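Local coordinates for periplasmic binding protein (Veillonella parvula, PDB 4LJS) that probably captures a small ligand in the periplasm and hands it to a membrane transporter for uptake, at residues Pro195-Ile200 against Val247-Val252; Tyr210-Leu215 against Ala225-Thr230; His285-Leu290 against Asp304-Gly309. One frame throughout, in Å; residues are numbered along the deposited sequence.

Contact 1. Residues Pro195-Ile200 against Val247-Val252; sequences PKALFI and VIFLIV
Phe199 and Phe249, bridged partners on neighbouring parallel strands, lay their rings side by side, both pointing the same way from the sheet. The planes differ by 16°, but with the centroids 4.9 Å apart the rings are slid until they barely overlap. The touch is therefore made rim atom to face: Phe249 CD2 sits over one face of the Phe199 ring, 3.4 Å from Phe199 CE2. Ile251 extends this surface, its CD1 reaching Phe199 CB at 4.1 Å, while Ala197 CB approaches the edge of the Phe249 ring near its plane.

The other face of the sheet carries Leu198, Ile248, Ile200 and Leu250. Ile200 and Leu250 run alongside each other, with CD1 of Ile200 3.8 Å from CD2 of Leu250. Ile200 holds CG1 between its backbone N and carbonyl carbon (chi1 49°), from where CG1 touches both Leu250 CD2 and Ile248 CG2.

What sets these side chains in register is the backbone ladder, whose strands are parallel, 17° apart. Phe249 N donates to Leu198 O at 2.7 Å, and Ile200 N returns a bond to Phe249 O. Ile251 N to Ile200 O and Leu198 N to Val247 O continue the pattern, whereas Val247 N to Lys196 O is weak at 3.4 Å.

Beyond the pair, helix 299-310 packs on the phenylalanine face through Val306 and Leu310, and helix 260-268 places Met264 and Val267 on Leu250 of the other. With both faces apolar, the buried polar atoms are largely peptide groups. The ladder satisfies those facing across the pair, and neighbouring segments on either side take others: Asp226, Ile228 and Tyr210 beside Ala197 and Phe199, Arg283, His285 and Leu287 beside Ile248 and Leu250.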
ATOM      1  N   PRO A 195      -4.839  11.707 -20.576  1.00 48.36           N
ATOM      2  CA  PRO A 195      -4.903  10.326 -21.064  1.00 47.13           C
ATOM      3  C   PRO A 195      -6.088   9.585 -20.444  1.00 45.21           C
ATOM      4  O   PRO A 195      -6.460   9.871 -19.307  1.00 36.50           O
ATOM      5  CB  PRO A 195      -3.585   9.727 -20.569  1.00 50.11           C
ATOM      6  CG  PRO A 195      -3.268  10.504 -19.341  1.00 50.79           C
ATOM      7  CD  PRO A 195      -3.736  11.908 -19.619  1.00 42.86           C
ATOM      8  N   LYS A 196      -6.680   8.659 -21.191  1.00 49.02           N
ATOM      9  CA  LYS A 196      -7.764   7.838 -20.661  1.00 49.77           C
ATOM     10  C   LYS A 196      -7.229   6.493 -20.152  1.00 44.19           C
ATOM     11  O   LYS A 196      -6.744   5.667 -20.936  1.00 43.13           O
ATOM     12  CB  LYS A 196      -8.856   7.629 -21.717  1.00 53.37           C
ATOM     13  CG  LYS A 196     -10.007   6.754 -21.231  1.00 62.38           C
ATOM     14  CD  LYS A 196     -11.372   7.398 -21.443  1.00 65.44           C
ATOM     15  CE  LYS A 196     -11.794   7.352 -22.896  1.00 68.14           C
ATOM     16  NZ  LYS A 196     -13.278   7.342 -23.020  1.00 71.63           N
ATOM     17  N   ALA A 197      -7.328   6.277 -18.843  1.00 41.79           N
ATOM     18  CA  ALA A 197      -6.727   5.103 -18.210  1.00 39.98           C
ATOM     19  C   ALA A 197      -7.742   4.058 -17.741  1.00 44.01           C
ATOM     20  O   ALA A 197      -8.853   4.394 -17.320  1.00 43.01           O
ATOM     21  CB  ALA A 197      -5.844   5.528 -17.037  1.00 31.02           C
ATOM     22  N   LEU A 198      -7.334   2.791 -17.804  1.00 40.57           N
ATOM     23  CA  LEU A 198      -8.120   1.694 -17.262  1.00 39.35           C
ATOM     24  C   LEU A 198      -7.291   0.875 -16.285  1.00 40.42           C
ATOM     25  O   LEU A 198      -6.202   0.414 -16.626  1.00 42.96           O
ATOM     26  CB  LEU A 198      -8.631   0.788 -18.383  1.00 40.25           C
ATOM     27  CG  LEU A 198      -9.320  -0.490 -17.905  1.00 39.45           C
ATOM     28  CD1 LEU A 198     -10.648  -0.168 -17.229  1.00 40.24           C
ATOM     29  CD2 LEU A 198      -9.503  -1.480 -19.048  1.00 39.11           C
ATOM     30  N   PHE A 199      -7.808   0.699 -15.070  1.00 40.25           N
ATOM     31  CA  PHE A 199      -7.157  -0.145 -14.073  1.00 39.08           C
ATOM     32  C   PHE A 199      -7.976  -1.407 -13.861  1.00 43.68           C
ATOM     33  O   PHE A 199      -9.138  -1.344 -13.449  1.00 38.60           O
ATOM     34  CB  PHE A 199      -7.021   0.586 -12.740  1.00 38.10           C
ATOM     35  CG  PHE A 199      -6.212   1.847 -12.816  1.00 41.15           C
ATOM     36  CD1 PHE A 199      -6.788   3.035 -13.241  1.00 40.93           C
ATOM     37  CD2 PHE A 199      -4.880   1.850 -12.444  1.00 39.61           C
ATOM     38  CE1 PHE A 199      -6.044   4.201 -13.300  1.00 38.24           C
ATOM     39  CE2 PHE A 199      -4.128   3.010 -12.500  1.00 42.35           C
ATOM     40  CZ  PHE A 199      -4.712   4.188 -12.935  1.00 37.92           C
ATOM     41  N   ILE A 200      -7.372  -2.552 -14.150  1.00 46.11           N
ATOM     42  CA  ILE A 200      -8.048  -3.829 -13.965  1.00 45.46           C
ATOM     43  C   ILE A 200      -7.115  -4.884 -13.396  1.00 46.09           C
ATOM     44  O   ILE A 200      -5.901  -4.831 -13.606  1.00 37.75           O
ATOM     45  CB  ILE A 200      -8.644  -4.369 -15.284  1.00 45.28           C
ATOM     46  CG1 ILE A 200      -7.602  -4.311 -16.404  1.00 43.96           C
ATOM     47  CG2 ILE A 200      -9.884  -3.582 -15.669  1.00 52.93           C
ATOM     48  CD1 ILE A 200      -7.946  -5.161 -17.604  1.00 41.05           C
ATOM     49  N   VAL A 247      -4.219   3.729 -22.119  1.00 46.80           N
ATOM     50  CA  VAL A 247      -3.266   2.941 -21.338  1.00 38.25           C
ATOM     51  C   VAL A 247      -4.007   2.042 -20.340  1.00 44.49           C
ATOM     52  O   VAL A 247      -4.938   2.480 -19.660  1.00 44.72           O
ATOM     53  CB  VAL A 247      -2.238   3.849 -20.606  1.00 45.61           C
ATOM     54  CG1 VAL A 247      -2.945   4.924 -19.785  1.00 46.86           C
ATOM     55  CG2 VAL A 247      -1.311   3.031 -19.725  1.00 43.15           C
ATOM     56  N   ILE A 248      -3.612   0.774 -20.284  1.00 40.88           N
ATOM     57  CA  ILE A 248      -4.195  -0.165 -19.341  1.00 42.62           C
ATOM     58  C   ILE A 248      -3.204  -0.500 -18.242  1.00 46.24           C
ATOM     59  O   ILE A 248      -2.048  -0.825 -18.509  1.00 51.11           O
ATOM     60  CB  ILE A 248      -4.594  -1.474 -20.028  1.00 45.06           C
ATOM     61  CG1 ILE A 248      -5.709  -1.224 -21.044  1.00 45.97           C
ATOM     62  CG2 ILE A 248      -5.031  -2.514 -18.990  1.00 46.04           C
ATOM     63  CD1 ILE A 248      -6.080  -2.450 -21.848  1.00 49.20           C
ATOM     64  N   PHE A 249      -3.657  -0.420 -17.002  1.00 46.27           N
ATOM     65  CA  PHE A 249      -2.856  -0.916 -15.894  1.00 40.41           C
ATOM     66  C   PHE A 249      -3.394  -2.258 -15.423  1.00 41.98           C
ATOM     67  O   PHE A 249      -4.561  -2.378 -15.042  1.00 46.00           O
ATOM     68  CB  PHE A 249      -2.796   0.112 -14.769  1.00 29.64           C
ATOM     69  CG  PHE A 249      -2.072   1.366 -15.158  1.00 32.69           C
ATOM     70  CD1 PHE A 249      -0.682   1.402 -15.173  1.00 33.99           C
ATOM     71  CD2 PHE A 249      -2.768   2.491 -15.559  1.00 35.29           C
ATOM     72  CE1 PHE A 249      -0.006   2.539 -15.546  1.00 30.37           C
ATOM     73  CE2 PHE A 249      -2.096   3.640 -15.929  1.00 38.06           C
ATOM     74  CZ  PHE A 249      -0.712   3.665 -15.925  1.00 38.60           C
ATOM     75  N   LEU A 250      -2.538  -3.271 -15.496  1.00 41.29           N
ATOM     76  CA  LEU A 250      -2.874  -4.609 -15.022  1.00 48.78           C
ATOM     77  C   LEU A 250      -2.418  -4.784 -13.579  1.00 45.48           C
ATOM     78  O   LEU A 250      -1.222  -4.923 -13.303  1.00 44.57           O
ATOM     79  CB  LEU A 250      -2.215  -5.674 -15.900  1.00 52.10           C
ATOM     80  CG  LEU A 250      -2.683  -5.781 -17.353  1.00 58.40           C
ATOM     81  CD1 LEU A 250      -2.016  -6.971 -18.030  1.00 60.28           C
ATOM     82  CD2 LEU A 250      -4.199  -5.897 -17.430  1.00 57.12           C
ATOM     83  N   ILE A 251      -3.375  -4.770 -12.662  1.00 46.78           N
ATOM     84  CA  ILE A 251      -3.077  -4.935 -11.246  1.00 47.33           C
ATOM     85  C   ILE A 251      -2.854  -6.407 -10.900  1.00 49.89           C
ATOM     86  O   ILE A 251      -3.659  -7.266 -11.257  1.00 52.97           O
ATOM     87  CB  ILE A 251      -4.184  -4.310 -10.379  1.00 46.89           C
ATOM     88  CG1 ILE A 251      -4.241  -2.800 -10.640  1.00 46.28           C
ATOM     89  CG2 ILE A 251      -3.945  -4.592  -8.901  1.00 39.42           C
ATOM     90  CD1 ILE A 251      -5.423  -2.103 -10.014  1.00 46.42           C
ATOM     91  N   VAL A 252      -1.743  -6.695 -10.225  1.00 49.43           N
ATOM     92  CA  VAL A 252      -1.389  -8.075  -9.900  1.00 49.80           C
ATOM     93  C   VAL A 252      -1.149  -8.248  -8.414  1.00 48.49           C
ATOM     94  O   VAL A 252      -0.356  -7.512  -7.820  1.00 47.74           O
ATOM     95  CB  VAL A 252      -0.106  -8.526 -10.619  1.00 51.41           C
ATOM     96  CG1 VAL A 252       0.063 -10.050 -10.495  1.00 54.11           C
ATOM     97  CG2 VAL A 252      -0.130  -8.095 -12.070  1.00 51.16           C
TER

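Contact 2. Residues Tyr210-Leu215 against Ala225-Thr230; sequences YGHKTL and ADVIDT
The type I beta turn Gly211-Thr214, which leads into helix 215-222, is fastened by His212 to Asp229, just past the short strand 226-227. His212 N donates to Asp229 OD2 at 3.0 Å in a nearly straight bond, yet the N-H comes from above the carboxylate, 61° out of its plane. CG of His212 lies beside its own backbone N (chi1 -70°), which puts the ring on the side of that N-H, and ND1 adds a weak second bond to the same OD2 at 3.3 Å. One carboxylate oxygen thus takes a backbone and a side-chain donor from a single residue. The ring and carboxylate planes stand 49° apart.

The aspartate's CB also touches the ring, 3.3 Å from His212 ND1. Farther round the imidazole, NE2 lies 3.7 Å from Val227 CB. Gly211, with no side chain, lets the two segments approach, its CA only 3.6 Å from Asp229 CG. A water closes the other end of the interface, donating to Tyr210 O and to Ile228 O and so linking two backbone carbonyls that cannot bond each other.

The other carboxylate oxygen, Asp229 OD1, accepts from the backbone N of Glu231, an Asx-turn pattern that fixes the carboxylate from its own chain. If His212 is protonated, its charge would probably strengthen the pairing with Asp229.

Within the turn, Gly211 O takes two donors, Thr214 N at 3.0 Å and Thr214 OG1 at 2.8 Å, the hydroxyl lying in the carbonyl plane on a lone pair. OG1 also meets the N of Gly217, so Thr214 closes the turn and serves as N-cap of helix 215-222. A beta turn running straight into a capped helix start, tied to the loop just after the following strand, is a compact strand-helix-strand connection of an alpha/beta lobe.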
ATOM      1  N   TYR A 210     -11.106  -1.564 -11.134  1.00 63.21           N
ATOM      2  CA  TYR A 210     -10.750  -0.632 -10.064  1.00 53.79           C
ATOM      3  C   TYR A 210     -11.104   0.785 -10.487  1.00 50.64           C
ATOM      4  O   TYR A 210     -10.425   1.376 -11.323  1.00 48.69           O
ATOM      5  CB  TYR A 210      -9.257  -0.708  -9.746  1.00 49.92           C
ATOM      6  CG  TYR A 210      -8.827  -1.958  -9.009  1.00 47.05           C
ATOM      7  CD1 TYR A 210      -9.001  -3.218  -9.571  1.00 50.73           C
ATOM      8  CD2 TYR A 210      -8.234  -1.876  -7.759  1.00 43.23           C
ATOM      9  CE1 TYR A 210      -8.602  -4.366  -8.902  1.00 47.01           C
ATOM     10  CE2 TYR A 210      -7.828  -3.015  -7.084  1.00 40.34           C
ATOM     11  CZ  TYR A 210      -8.012  -4.257  -7.660  1.00 44.57           C
ATOM     12  OH  TYR A 210      -7.610  -5.390  -6.990  1.00 42.27           O
ATOM     13  N   GLY A 211     -12.168   1.328  -9.904  1.00 55.52           N
ATOM     14  CA  GLY A 211     -12.684   2.620 -10.313  1.00 45.83           C
ATOM     15  C   GLY A 211     -12.349   3.774  -9.389  1.00 49.63           C
ATOM     16  O   GLY A 211     -11.371   3.742  -8.640  1.00 51.21           O
ATOM     17  N   HIS A 212     -13.191   4.798  -9.435  1.00 49.09           N
ATOM     18  CA  HIS A 212     -12.915   6.062  -8.763  1.00 49.39           C
ATOM     19  C   HIS A 212     -12.818   5.967  -7.247  1.00 48.39           C
ATOM     20  O   HIS A 212     -12.121   6.767  -6.624  1.00 45.96           O
ATOM     21  CB  HIS A 212     -13.950   7.112  -9.172  1.00 51.68           C
ATOM     22  CG  HIS A 212     -13.810   7.565 -10.591  1.00 70.61           C
ATOM     23  ND1 HIS A 212     -14.738   7.267 -11.565  1.00 80.93           N
ATOM     24  CD2 HIS A 212     -12.836   8.281 -11.205  1.00 80.44           C
ATOM     25  CE1 HIS A 212     -14.348   7.787 -12.716  1.00 85.47           C
ATOM     26  NE2 HIS A 212     -13.197   8.407 -12.524  1.00 86.06           N
ATOM     27  N   LYS A 213     -13.518   5.002  -6.654  1.00 43.67           N
ATOM     28  CA  LYS A 213     -13.482   4.844  -5.207  1.00 43.41           C
ATOM     29  C   LYS A 213     -12.305   3.997  -4.708  1.00 42.97           C
ATOM     30  O   LYS A 213     -12.179   3.764  -3.507  1.00 40.15           O
ATOM     31  CB  LYS A 213     -14.811   4.293  -4.685  1.00 50.12           C
ATOM     32  CG  LYS A 213     -15.984   5.235  -4.916  1.00 51.25           C
ATOM     33  CD  LYS A 213     -17.278   4.688  -4.345  1.00 60.51           C
ATOM     34  CE  LYS A 213     -17.312   4.777  -2.825  1.00 62.18           C
ATOM     35  NZ  LYS A 213     -18.627   4.321  -2.289  1.00 63.75           N
ATOM     36  N   THR A 214     -11.448   3.545  -5.621  1.00 36.00           N
ATOM     37  CA  THR A 214     -10.264   2.781  -5.224  1.00 43.36           C
ATOM     38  C   THR A 214      -9.023   3.671  -5.250  1.00 41.52           C
ATOM     39  O   THR A 214      -8.999   4.699  -5.928  1.00 35.78           O
ATOM     40  CB  THR A 214     -10.009   1.576  -6.145  1.00 40.13           C
ATOM     41  OG1 THR A 214      -9.537   2.041  -7.421  1.00 36.13           O
ATOM     42  CG2 THR A 214     -11.278   0.746  -6.322  1.00 40.08           C
ATOM     43  N   LEU A 215      -7.992   3.271  -4.513  1.00 32.64           N
ATOM     44  CA  LEU A 215      -6.763   4.048  -4.476  1.00 32.31           C
ATOM     45  C   LEU A 215      -6.109   4.137  -5.860  1.00 35.99           C
ATOM     46  O   LEU A 215      -5.624   5.202  -6.250  1.00 34.55           O
ATOM     47  CB  LEU A 215      -5.782   3.486  -3.448  1.00 32.17           C
ATOM     48  CG  LEU A 215      -4.400   4.155  -3.484  1.00 34.67           C
ATOM     49  CD1 LEU A 215      -4.494   5.652  -3.152  1.00 31.93           C
ATOM     50  CD2 LEU A 215      -3.461   3.456  -2.539  1.00 31.23           C
ATOM     51  N   ALA A 225      -5.502  12.116 -14.883  1.00 39.44           N
ATOM     52  CA  ALA A 225      -5.934  11.211 -15.939  1.00 44.37           C
ATOM     53  C   ALA A 225      -7.454  11.120 -15.979  1.00 44.06           C
ATOM     54  O   ALA A 225      -8.140  11.432 -15.005  1.00 48.98           O
ATOM     55  CB  ALA A 225      -5.331   9.827 -15.748  1.00 38.36           C
ATOM     56  N   ASP A 226      -7.972  10.686 -17.117  1.00 41.30           N
ATOM     57  CA  ASP A 226      -9.390  10.405 -17.254  1.00 49.36           C
ATOM     58  C   ASP A 226      -9.603   8.924 -16.931  1.00 47.59           C
ATOM     59  O   ASP A 226      -9.428   8.061 -17.791  1.00 50.74           O
ATOM     60  CB  ASP A 226      -9.855  10.742 -18.676  1.00 53.40           C
ATOM     61  CG  ASP A 226     -11.356  10.613 -18.853  1.00 67.21           C
ATOM     62  OD1 ASP A 226     -12.078  10.555 -17.836  1.00 72.44           O
ATOM     63  OD2 ASP A 226     -11.814  10.580 -20.016  1.00 72.96           O
ATOM     64  N   VAL A 227      -9.958   8.639 -15.681  1.00 43.94           N
ATOM     65  CA  VAL A 227     -10.069   7.263 -15.213  1.00 41.79           C
ATOM     66  C   VAL A 227     -11.407   6.648 -15.600  1.00 42.83           C
ATOM     67  O   VAL A 227     -12.465   7.188 -15.284  1.00 46.47           O
ATOM     68  CB  VAL A 227      -9.863   7.160 -13.681  1.00 39.81           C
ATOM     69  CG1 VAL A 227     -10.014   5.723 -13.216  1.00 39.33           C
ATOM     70  CG2 VAL A 227      -8.494   7.673 -13.298  1.00 36.70           C
ATOM     71  N   ILE A 228     -11.348   5.517 -16.293  1.00 44.09           N
ATOM     72  CA  ILE A 228     -12.548   4.783 -16.684  1.00 47.51           C
ATOM     73  C   ILE A 228     -13.185   4.091 -15.482  1.00 54.20           C
ATOM     74  O   ILE A 228     -12.488   3.480 -14.671  1.00 56.11           O
ATOM     75  CB  ILE A 228     -12.218   3.721 -17.750  1.00 48.53           C
ATOM     76  CG1 ILE A 228     -11.682   4.392 -19.015  1.00 47.37           C
ATOM     77  CG2 ILE A 228     -13.440   2.875 -18.072  1.00 49.90           C
ATOM     78  CD1 ILE A 228     -11.203   3.424 -20.054  1.00 47.49           C
ATOM     79  N   ASP A 229     -14.507   4.192 -15.369  1.00 54.61           N
ATOM     80  CA  ASP A 229     -15.237   3.539 -14.285  1.00 57.81           C
ATOM     81  C   ASP A 229     -16.691   3.299 -14.671  1.00 59.76           C
ATOM     82  O   ASP A 229     -17.504   4.221 -14.668  1.00 60.58           O
ATOM     83  CB  ASP A 229     -15.165   4.379 -13.007  1.00 61.77           C
ATOM     84  CG  ASP A 229     -15.744   3.663 -11.796  1.00 70.07           C
ATOM     85  OD1 ASP A 229     -16.100   2.469 -11.906  1.00 69.22           O
ATOM     86  OD2 ASP A 229     -15.825   4.296 -10.722  1.00 76.06           O
ATOM     87  N   THR A 230     -17.012   2.053 -14.998  1.00 64.93           N
ATOM     88  CA  THR A 230     -18.368   1.691 -15.389  1.00 71.76           C
ATOM     89  C   THR A 230     -19.220   1.311 -14.181  1.00 76.42           C
ATOM     90  O   THR A 230     -20.363   0.879 -14.332  1.00 81.16           O
ATOM     91  CB  THR A 230     -18.367   0.524 -16.392  1.00 72.41           C
ATOM     92  OG1 THR A 230     -17.665  -0.592 -15.826  1.00 72.47           O
ATOM     93  CG2 THR A 230     -17.695   0.944 -17.695  1.00 67.12           C
TER
HETATM   94  O   HOH W   1     -10.122   2.161 -14.204  1.00 39.71           O

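Contact 3. Residues His285-Leu290 against Asp304-Gly309; sequences HFLPLL and DIVSHG
His285 reaches Gly309 from near the start of strand 284-288, its NE2 4.2 Å from Gly309 CA, and the polar link between them passes through a water. The water lies 2.8 Å from His285 NE2 and donates to Gly309 O at 2.7 Å. That carbonyl also accepts from Arg283 NH2, so the helix end is gripped by a neighbouring arginine as well as by the solvent molecule.

Phe286 turns its side chain away from the helix, onto Ala260 and Met264 of helix 260-268. Its backbone still takes part: Phe286 O lies 3.6 Å from Ile305 CG2, a methyl of Ile305 resting against that carbonyl oxygen.

Leu287 supplies both of its methyls. CG is anti to the backbone N (chi1 180°), and beyond it the branch spreads between two helix residues: CD1 of Leu287 sits 3.9 Å from CG2 of Ile305, and CD2 of Leu287 is equally far, 3.9 Å, from CG2 of Val306. Each pair meets at a slant. The strand and helix axes approach to 9.2 Å and run nearly antiparallel, at 157°, which is the helix-on-sheet packing of an alpha/beta fold: helix 299-310 lies over the sheet surface to which Phe199 and Phe249 also belong, and Val306 and Leu287 both touch Phe199.

Pro288 meets the far end of Ile305 tip to tip, Pro288 CD against Ile305 CD1 at 3.6 Å. The two branches of Ile305 overlap in what they touch: CG2 meets Phe286 O and Leu287 CD1, while CD1, beyond a CG1 that lies beside the backbone N (chi1 -66°), meets Pro288 CD and also approaches Phe286 O. Pro288 also packs on Tyr257 and Leu322.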
ATOM      1  N   HIS A 285       0.616  -2.082 -18.816  1.00 37.86           N
ATOM      2  CA  HIS A 285       1.685  -2.230 -17.839  1.00 36.30           C
ATOM      3  C   HIS A 285       1.217  -2.900 -16.557  1.00 40.33           C
ATOM      4  O   HIS A 285       0.070  -2.726 -16.133  1.00 41.90           O
ATOM      5  CB  HIS A 285       2.279  -0.862 -17.505  1.00 33.04           C
ATOM      6  CG  HIS A 285       2.462   0.020 -18.700  1.00 37.87           C
ATOM      7  ND1 HIS A 285       3.558  -0.070 -19.531  1.00 38.20           N
ATOM      8  CD2 HIS A 285       1.685   1.009 -19.206  1.00 35.81           C
ATOM      9  CE1 HIS A 285       3.449   0.825 -20.495  1.00 43.93           C
ATOM     10  NE2 HIS A 285       2.322   1.492 -20.322  1.00 43.85           N
ATOM     11  N   PHE A 286       2.124  -3.654 -15.942  1.00 39.62           N
ATOM     12  CA  PHE A 286       1.868  -4.282 -14.653  1.00 43.82           C
ATOM     13  C   PHE A 286       1.866  -3.240 -13.540  1.00 44.43           C
ATOM     14  O   PHE A 286       2.680  -2.319 -13.539  1.00 42.65           O
ATOM     15  CB  PHE A 286       2.939  -5.335 -14.358  1.00 38.09           C
ATOM     16  CG  PHE A 286       2.736  -6.631 -15.090  1.00 43.96           C
ATOM     17  CD1 PHE A 286       1.518  -7.292 -15.032  1.00 44.49           C
ATOM     18  CD2 PHE A 286       3.766  -7.191 -15.837  1.00 45.31           C
ATOM     19  CE1 PHE A 286       1.329  -8.498 -15.697  1.00 49.76           C
ATOM     20  CE2 PHE A 286       3.585  -8.395 -16.506  1.00 54.09           C
ATOM     21  CZ  PHE A 286       2.362  -9.048 -16.438  1.00 53.23           C
ATOM     22  N   LEU A 287       0.947  -3.393 -12.593  1.00 42.10           N
ATOM     23  CA  LEU A 287       0.880  -2.519 -11.430  1.00 40.31           C
ATOM     24  C   LEU A 287       0.654  -3.387 -10.190  1.00 44.12           C
ATOM     25  O   LEU A 287      -0.416  -3.975 -10.022  1.00 38.14           O
ATOM     26  CB  LEU A 287      -0.245  -1.491 -11.604  1.00 40.41           C
ATOM     27  CG  LEU A 287      -0.515  -0.460 -10.499  1.00 38.96           C
ATOM     28  CD1 LEU A 287       0.724   0.362 -10.168  1.00 32.04           C
ATOM     29  CD2 LEU A 287      -1.674   0.458 -10.901  1.00 29.66           C
ATOM     30  N   PRO A 288       1.675  -3.496  -9.328  1.00 40.13           N
ATOM     31  CA  PRO A 288       1.549  -4.378  -8.161  1.00 39.58           C
ATOM     32  C   PRO A 288       0.466  -3.909  -7.192  1.00 42.12           C
ATOM     33  O   PRO A 288       0.405  -2.726  -6.842  1.00 39.76           O
ATOM     34  CB  PRO A 288       2.941  -4.322  -7.510  1.00 40.25           C
ATOM     35  CG  PRO A 288       3.600  -3.101  -8.077  1.00 43.56           C
ATOM     36  CD  PRO A 288       3.017  -2.900  -9.443  1.00 42.11           C
ATOM     37  N   LEU A 289      -0.392  -4.847  -6.794  1.00 42.67           N
ATOM     38  CA  LEU A 289      -1.447  -4.601  -5.824  1.00 42.21           C
ATOM     39  C   LEU A 289      -0.878  -4.016  -4.534  1.00 42.24           C
ATOM     40  O   LEU A 289      -1.463  -3.102  -3.943  1.00 40.79           O
ATOM     41  CB  LEU A 289      -2.207  -5.903  -5.528  1.00 36.46           C
ATOM     42  CG  LEU A 289      -3.467  -5.817  -4.661  1.00 38.64           C
ATOM     43  CD1 LEU A 289      -4.479  -4.844  -5.259  1.00 41.24           C
ATOM     44  CD2 LEU A 289      -4.099  -7.196  -4.489  1.00 32.94           C
ATOM     45  N   LEU A 290       0.278  -4.524  -4.114  1.00 33.33           N
ATOM     46  CA  LEU A 290       0.909  -4.050  -2.878  1.00 35.45           C
ATOM     47  C   LEU A 290       1.266  -2.558  -2.929  1.00 36.33           C
ATOM     48  O   LEU A 290       1.594  -1.958  -1.908  1.00 34.32           O
ATOM     49  CB  LEU A 290       2.141  -4.909  -2.517  1.00 36.56           C
ATOM     50  CG  LEU A 290       3.375  -4.956  -3.440  1.00 37.41           C
ATOM     51  CD1 LEU A 290       4.237  -3.705  -3.308  1.00 27.81           C
ATOM     52  CD2 LEU A 290       4.234  -6.207  -3.174  1.00 32.93           C
ATOM     53  N   ASP A 304       5.015   6.193  -9.436  1.00 34.27           N
ATOM     54  CA  ASP A 304       5.982   6.080 -10.527  1.00 33.26           C
ATOM     55  C   ASP A 304       5.462   5.297 -11.729  1.00 38.36           C
ATOM     56  O   ASP A 304       5.609   5.732 -12.873  1.00 34.73           O
ATOM     57  CB  ASP A 304       7.292   5.466 -10.030  1.00 38.93           C
ATOM     58  CG  ASP A 304       8.104   6.436  -9.182  1.00 49.52           C
ATOM     59  OD1 ASP A 304       7.765   7.640  -9.161  1.00 50.30           O
ATOM     60  OD2 ASP A 304       9.082   6.001  -8.541  1.00 62.86           O
ATOM     61  N   ILE A 305       4.854   4.145 -11.470  1.00 29.66           N
ATOM     62  CA  ILE A 305       4.329   3.322 -12.552  1.00 34.93           C
ATOM     63  C   ILE A 305       3.186   4.024 -13.281  1.00 36.92           C
ATOM     64  O   ILE A 305       3.154   4.068 -14.514  1.00 37.66           O
ATOM     65  CB  ILE A 305       3.874   1.942 -12.047  1.00 34.92           C
ATOM     66  CG1 ILE A 305       5.093   1.151 -11.558  1.00 32.24           C
ATOM     67  CG2 ILE A 305       3.115   1.186 -13.145  1.00 28.16           C
ATOM     68  CD1 ILE A 305       4.770  -0.198 -10.960  1.00 33.65           C
ATOM     69  N   VAL A 306       2.261   4.599 -12.522  1.00 31.12           N
ATOM     70  CA  VAL A 306       1.117   5.254 -13.130  1.00 29.96           C
ATOM     71  C   VAL A 306       1.505   6.541 -13.878  1.00 33.35           C
ATOM     72  O   VAL A 306       1.085   6.749 -15.019  1.00 33.32           O
ATOM     73  CB  VAL A 306      -0.003   5.493 -12.109  1.00 35.53           C
ATOM     74  CG1 VAL A 306      -1.146   6.241 -12.756  1.00 30.50           C
ATOM     75  CG2 VAL A 306      -0.490   4.149 -11.557  1.00 31.28           C
ATOM     76  N   SER A 307       2.331   7.383 -13.263  1.00 30.57           N
ATOM     77  CA  SER A 307       2.747   8.617 -13.925  1.00 36.40           C
ATOM     78  C   SER A 307       3.572   8.308 -15.179  1.00 38.52           C
ATOM     79  O   SER A 307       3.398   8.953 -16.207  1.00 37.79           O
ATOM     80  CB  SER A 307       3.539   9.526 -12.979  1.00 28.06           C
ATOM     81  OG  SER A 307       4.825   8.972 -12.716  1.00 31.53           O
ATOM     82  N   HIS A 308       4.450   7.311 -15.094  1.00 36.49           N
ATOM     83  CA  HIS A 308       5.286   6.946 -16.230  1.00 38.08           C
ATOM     84  C   HIS A 308       4.462   6.314 -17.352  1.00 38.79           C
ATOM     85  O   HIS A 308       4.721   6.569 -18.523  1.00 34.85           O
ATOM     86  CB  HIS A 308       6.438   6.030 -15.804  1.00 33.62           C
ATOM     87  CG  HIS A 308       7.535   6.745 -15.070  1.00 40.86           C
ATOM     88  ND1 HIS A 308       7.290   7.696 -14.101  1.00 38.30           N
ATOM     89  CD2 HIS A 308       8.884   6.643 -15.162  1.00 38.07           C
ATOM     90  CE1 HIS A 308       8.439   8.150 -13.629  1.00 33.60           C
ATOM     91  NE2 HIS A 308       9.421   7.529 -14.258  1.00 39.60           N
ATOM     92  N   GLY A 309       3.457   5.516 -16.991  1.00 30.55           N
ATOM     93  CA  GLY A 309       2.551   4.941 -17.971  1.00 27.22           C
ATOM     94  C   GLY A 309       1.565   5.939 -18.572  1.00 38.81           C
ATOM     95  O   GLY A 309       1.200   5.841 -19.750  1.00 38.98           O
TER
HETATM   96  O   HOH W   2       2.395   4.044 -21.374  1.00 37.28           O

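All three contacts belong to one lobe and meet around the same mixed sheet. Contacts 1 and 3 are buried, contact 2 only partly. Strand 196-203 is paired in contact 1 and flanked on its other side by strand 226-227 of contact 2, with Ala197 O near Ile228 N; strand 247-252 is in turn flanked by strand 284-288 of contact 3, through Leu250 N and His285 O. The chemistry shifts accordingly: a peptide ladder with apolar faces in contact 1, methyl packing plus one water bridge in contact 3, and carboxylate, imidazole and water bonds in contact 2. Tyr210 OH, bonded to Glu201 OE1, also packs against Leu289 CD1, bringing contacts 2 and 3 together.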